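Local coordinates for putative histidinol-phosphate aminotransferase (Erwinia carotovora atroseptica, PDB 3LY1), which probably acts as a pyridoxal phosphate-dependent transaminase of the histidinol-phosphate aminotransferase type, at residues F127-V136 and T158-W166. Residues are numbered along the deposited sequence; the frame is centred on the assembly and turned at random.
Sequences FDIEGLKAAV and TPADVIEPW
W166 reaches across from helix 160-166 and lodges as a knob among I129, L132, K133 and V136 of helix 129-136. With CG anti to the backbone N (chi1 -178°), its indole spans the gap between helices whose axes, over these segments, come no closer than 11.3 Å. K133 CG sits over one indole face, 3.5 Å from the centroid of the five-membered ring, a CH-pi contact almost on the ring normal, while V136 CG2 meets the ring edge 4.0 Å from W166 CZ2. One turn back, I129 presses against V162: their CG1 atoms are 3.2 Å apart, closer than such carbons normally pack. The helices run nearly parallel, at 13°, as successive crossover helices on one face of the mixed sheet in the PLP-dependent aminotransferase fold; beneath them, L132 and V136 rest on V96 and W166 on V145. At the buried N-terminal ends the F127 ring lies against T158, CD2 3.2 Å from T158 OG1, and a water accepts from F127 N and donates to that hydroxyl. The outer side is looser and polar. There the extended K133 chain carries NZ to a salt bridge with E130 OE2 (3.2 Å), and a water links NZ to V162 O. Another joins W166 NE1 to K133 O.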
loop_
_atom_site.group_PDB
_atom_site.type_symbol
_atom_site.label_atom_id
_atom_site.label_comp_id
_atom_site.label_asym_id
_atom_site.label_seq_id
_atom_site.Cartn_x
_atom_site.Cartn_y
_atom_site.Cartn_z
ATOM N N PHE A 127 -25.699 -2.543 -17.780
ATOM C CA PHE A 127 -25.673 -3.755 -17.014
ATOM C C PHE A 127 -26.990 -4.493 -17.233
ATOM O O PHE A 127 -28.030 -3.865 -17.281
ATOM C CB PHE A 127 -25.569 -3.443 -15.525
ATOM C CG PHE A 127 -24.226 -2.969 -15.058
ATOM C CD1 PHE A 127 -23.181 -2.716 -15.922
ATOM C CD2 PHE A 127 -24.040 -2.716 -13.705
ATOM C CE1 PHE A 127 -21.955 -2.271 -15.410
ATOM C CE2 PHE A 127 -22.830 -2.261 -13.215
ATOM C CZ PHE A 127 -21.805 -2.029 -14.059
ATOM N N ASP A 128 -26.934 -5.808 -17.386
ATOM C CA ASP A 128 -28.132 -6.631 -17.347
ATOM C C ASP A 128 -28.348 -7.039 -15.881
ATOM O O ASP A 128 -27.941 -8.134 -15.462
ATOM C CB ASP A 128 -27.970 -7.831 -18.279
ATOM C CG ASP A 128 -29.169 -8.766 -18.263
ATOM O OD1 ASP A 128 -30.179 -8.469 -17.623
ATOM O OD2 ASP A 128 -29.091 -9.841 -18.895
ATOM N N ILE A 129 -28.992 -6.158 -15.101
ATOM C CA ILE A 129 -29.226 -6.457 -13.685
ATOM C C ILE A 129 -30.029 -7.744 -13.473
ATOM O O ILE A 129 -29.686 -8.556 -12.593
ATOM C CB ILE A 129 -29.868 -5.284 -12.929
ATOM C CG1 ILE A 129 -28.863 -4.131 -12.895
ATOM C CG2 ILE A 129 -30.148 -5.712 -11.474
ATOM C CD1 ILE A 129 -27.654 -4.431 -11.997
ATOM N N GLU A 130 -31.056 -7.967 -14.291
ATOM C CA GLU A 130 -31.810 -9.232 -14.190
ATOM C C GLU A 130 -30.923 -10.456 -14.457
ATOM O O GLU A 130 -31.033 -11.473 -13.755
ATOM C CB GLU A 130 -33.046 -9.244 -15.070
ATOM C CG GLU A 130 -34.149 -8.245 -14.671
ATOM C CD GLU A 130 -34.665 -8.418 -13.218
ATOM O OE1 GLU A 130 -34.722 -9.560 -12.708
ATOM O OE2 GLU A 130 -35.015 -7.396 -12.588
ATOM N N GLY A 131 -30.007 -10.349 -15.409
ATOM C CA GLY A 131 -29.039 -11.430 -15.666
ATOM C C GLY A 131 -28.079 -11.687 -14.510
ATOM O O GLY A 131 -27.765 -12.813 -14.195
ATOM N N LEU A 132 -27.616 -10.621 -13.878
ATOM C CA LEU A 132 -26.735 -10.710 -12.714
ATOM C C LEU A 132 -27.475 -11.335 -11.521
ATOM O O LEU A 132 -26.945 -12.205 -10.834
ATOM C CB LEU A 132 -26.176 -9.322 -12.358
ATOM C CG LEU A 132 -25.266 -8.674 -13.424
ATOM C CD1 LEU A 132 -25.282 -7.150 -13.394
ATOM C CD2 LEU A 132 -23.848 -9.190 -13.312
ATOM N N LYS A 133 -28.698 -10.889 -11.271
ATOM C CA LYS A 133 -29.530 -11.502 -10.238
ATOM C C LYS A 133 -29.708 -12.985 -10.477
ATOM O O LYS A 133 -29.627 -13.742 -9.544
ATOM C CB LYS A 133 -30.914 -10.919 -10.202
ATOM C CG LYS A 133 -31.052 -9.528 -9.704
ATOM C CD LYS A 133 -32.550 -9.193 -9.838
ATOM C CE LYS A 133 -32.874 -7.801 -9.379
ATOM N NZ LYS A 133 -34.354 -7.529 -9.485
ATOM N N ALA A 134 -30.004 -13.363 -11.718
ATOM C CA ALA A 134 -30.248 -14.773 -12.102
ATOM C C ALA A 134 -28.979 -15.631 -11.915
ATOM O O ALA A 134 -29.046 -16.822 -11.545
ATOM C CB ALA A 134 -30.752 -14.841 -13.566
ATOM N N ALA A 135 -27.827 -15.042 -12.194
ATOM C CA ALA A 135 -26.535 -15.729 -12.041
ATOM C C ALA A 135 -26.277 -16.069 -10.589
ATOM O O ALA A 135 -25.755 -17.159 -10.303
ATOM C CB ALA A 135 -25.402 -14.860 -12.582
ATOM N N VAL A 136 -26.633 -15.158 -9.670
ATOM C CA VAL A 136 -26.546 -15.437 -8.227
ATOM C C VAL A 136 -27.591 -16.452 -7.768
ATOM O O VAL A 136 -27.258 -17.398 -7.030
ATOM C CB VAL A 136 -26.696 -14.131 -7.401
ATOM C CG1 VAL A 136 -26.866 -14.408 -5.897
ATOM C CG2 VAL A 136 -25.493 -13.206 -7.632
ATOM N N THR A 158 -25.919 2.813 -13.244
ATOM C CA THR A 158 -27.059 1.936 -13.076
ATOM C C THR A 158 -27.962 2.641 -12.069
ATOM O O THR A 158 -27.517 3.010 -10.996
ATOM C CB THR A 158 -26.611 0.592 -12.526
ATOM O OG1 THR A 158 -25.669 0.009 -13.439
ATOM C CG2 THR A 158 -27.822 -0.379 -12.347
ATOM N N PRO A 159 -29.236 2.878 -12.424
ATOM C CA PRO A 159 -30.131 3.552 -11.459
ATOM C C PRO A 159 -30.200 2.906 -10.071
ATOM O O PRO A 159 -30.250 1.674 -9.951
ATOM C CB PRO A 159 -31.489 3.481 -12.146
ATOM C CG PRO A 159 -31.192 3.335 -13.593
ATOM C CD PRO A 159 -29.958 2.475 -13.637
ATOM N N ALA A 160 -30.252 3.728 -9.026
ATOM C CA ALA A 160 -30.343 3.185 -7.665
ATOM C C ALA A 160 -31.570 2.293 -7.433
ATOM O O ALA A 160 -31.486 1.313 -6.658
ATOM C CB ALA A 160 -30.302 4.289 -6.641
ATOM N N ASP A 161 -32.685 2.566 -8.117
ATOM C CA ASP A 161 -33.893 1.774 -7.869
ATOM C C ASP A 161 -33.833 0.370 -8.477
ATOM O O ASP A 161 -34.703 -0.454 -8.244
ATOM C CB ASP A 161 -35.181 2.538 -8.237
ATOM C CG ASP A 161 -35.330 2.828 -9.722
ATOM O OD1 ASP A 161 -34.457 2.402 -10.526
ATOM O OD2 ASP A 161 -36.359 3.472 -10.095
ATOM N N VAL A 162 -32.803 0.102 -9.262
ATOM C CA VAL A 162 -32.540 -1.219 -9.815
ATOM C C VAL A 162 -31.575 -2.004 -8.898
ATOM O O VAL A 162 -31.788 -3.177 -8.624
ATOM C CB VAL A 162 -31.984 -1.043 -11.232
ATOM C CG1 VAL A 162 -31.316 -2.329 -11.761
ATOM C CG2 VAL A 162 -33.095 -0.558 -12.135
ATOM N N ILE A 163 -30.552 -1.342 -8.377
ATOM C CA ILE A 163 -29.577 -1.987 -7.452
ATOM C C ILE A 163 -30.055 -2.155 -5.991
ATOM O O ILE A 163 -29.922 -3.256 -5.410
ATOM C CB ILE A 163 -28.228 -1.231 -7.478
ATOM C CG1 ILE A 163 -27.612 -1.375 -8.879
ATOM C CG2 ILE A 163 -27.273 -1.759 -6.400
ATOM C CD1 ILE A 163 -26.231 -0.739 -9.084
ATOM N N GLU A 164 -30.584 -1.094 -5.400
ATOM C CA GLU A 164 -30.961 -1.118 -3.971
ATOM C C GLU A 164 -31.934 -2.242 -3.571
ATOM O O GLU A 164 -31.702 -2.887 -2.544
ATOM C CB GLU A 164 -31.478 0.233 -3.476
ATOM C CG GLU A 164 -30.434 1.331 -3.467
ATOM C CD GLU A 164 -30.997 2.721 -3.141
ATOM O OE1 GLU A 164 -32.230 2.853 -2.922
ATOM O OE2 GLU A 164 -30.202 3.697 -3.106
ATOM N N PRO A 165 -32.998 -2.496 -4.359
ATOM C CA PRO A 165 -33.907 -3.554 -3.915
ATOM C C PRO A 165 -33.316 -4.930 -4.029
ATOM O O PRO A 165 -33.702 -5.803 -3.277
ATOM C CB PRO A 165 -35.105 -3.456 -4.885
ATOM C CG PRO A 165 -35.023 -2.133 -5.486
ATOM C CD PRO A 165 -33.546 -1.787 -5.520
ATOM N N TRP A 166 -32.426 -5.140 -4.993
ATOM C CA TRP A 166 -31.696 -6.409 -5.061
ATOM C C TRP A 166 -30.869 -6.630 -3.791
ATOM O O TRP A 166 -30.959 -7.691 -3.164
ATOM C CB TRP A 166 -30.800 -6.428 -6.289
ATOM C CG TRP A 166 -30.032 -7.712 -6.507
ATOM C CD1 TRP A 166 -30.326 -8.960 -6.024
ATOM C CD2 TRP A 166 -28.862 -7.860 -7.308
ATOM N NE1 TRP A 166 -29.394 -9.869 -6.471
ATOM C CE2 TRP A 166 -28.489 -9.218 -7.265
ATOM C CE3 TRP A 166 -28.103 -6.974 -8.073
ATOM C CZ2 TRP A 166 -27.394 -9.712 -7.966
ATOM C CZ3 TRP A 166 -27.003 -7.463 -8.754
ATOM C CH2 TRP A 166 -26.659 -8.814 -8.692
HETATM O O HOH W 1 -26.014 -0.156 -16.279
HETATM O O HOH W 2 -30.036 -12.774 -6.859
HETATM O O HOH W 3 -33.731 -4.833 -8.960
#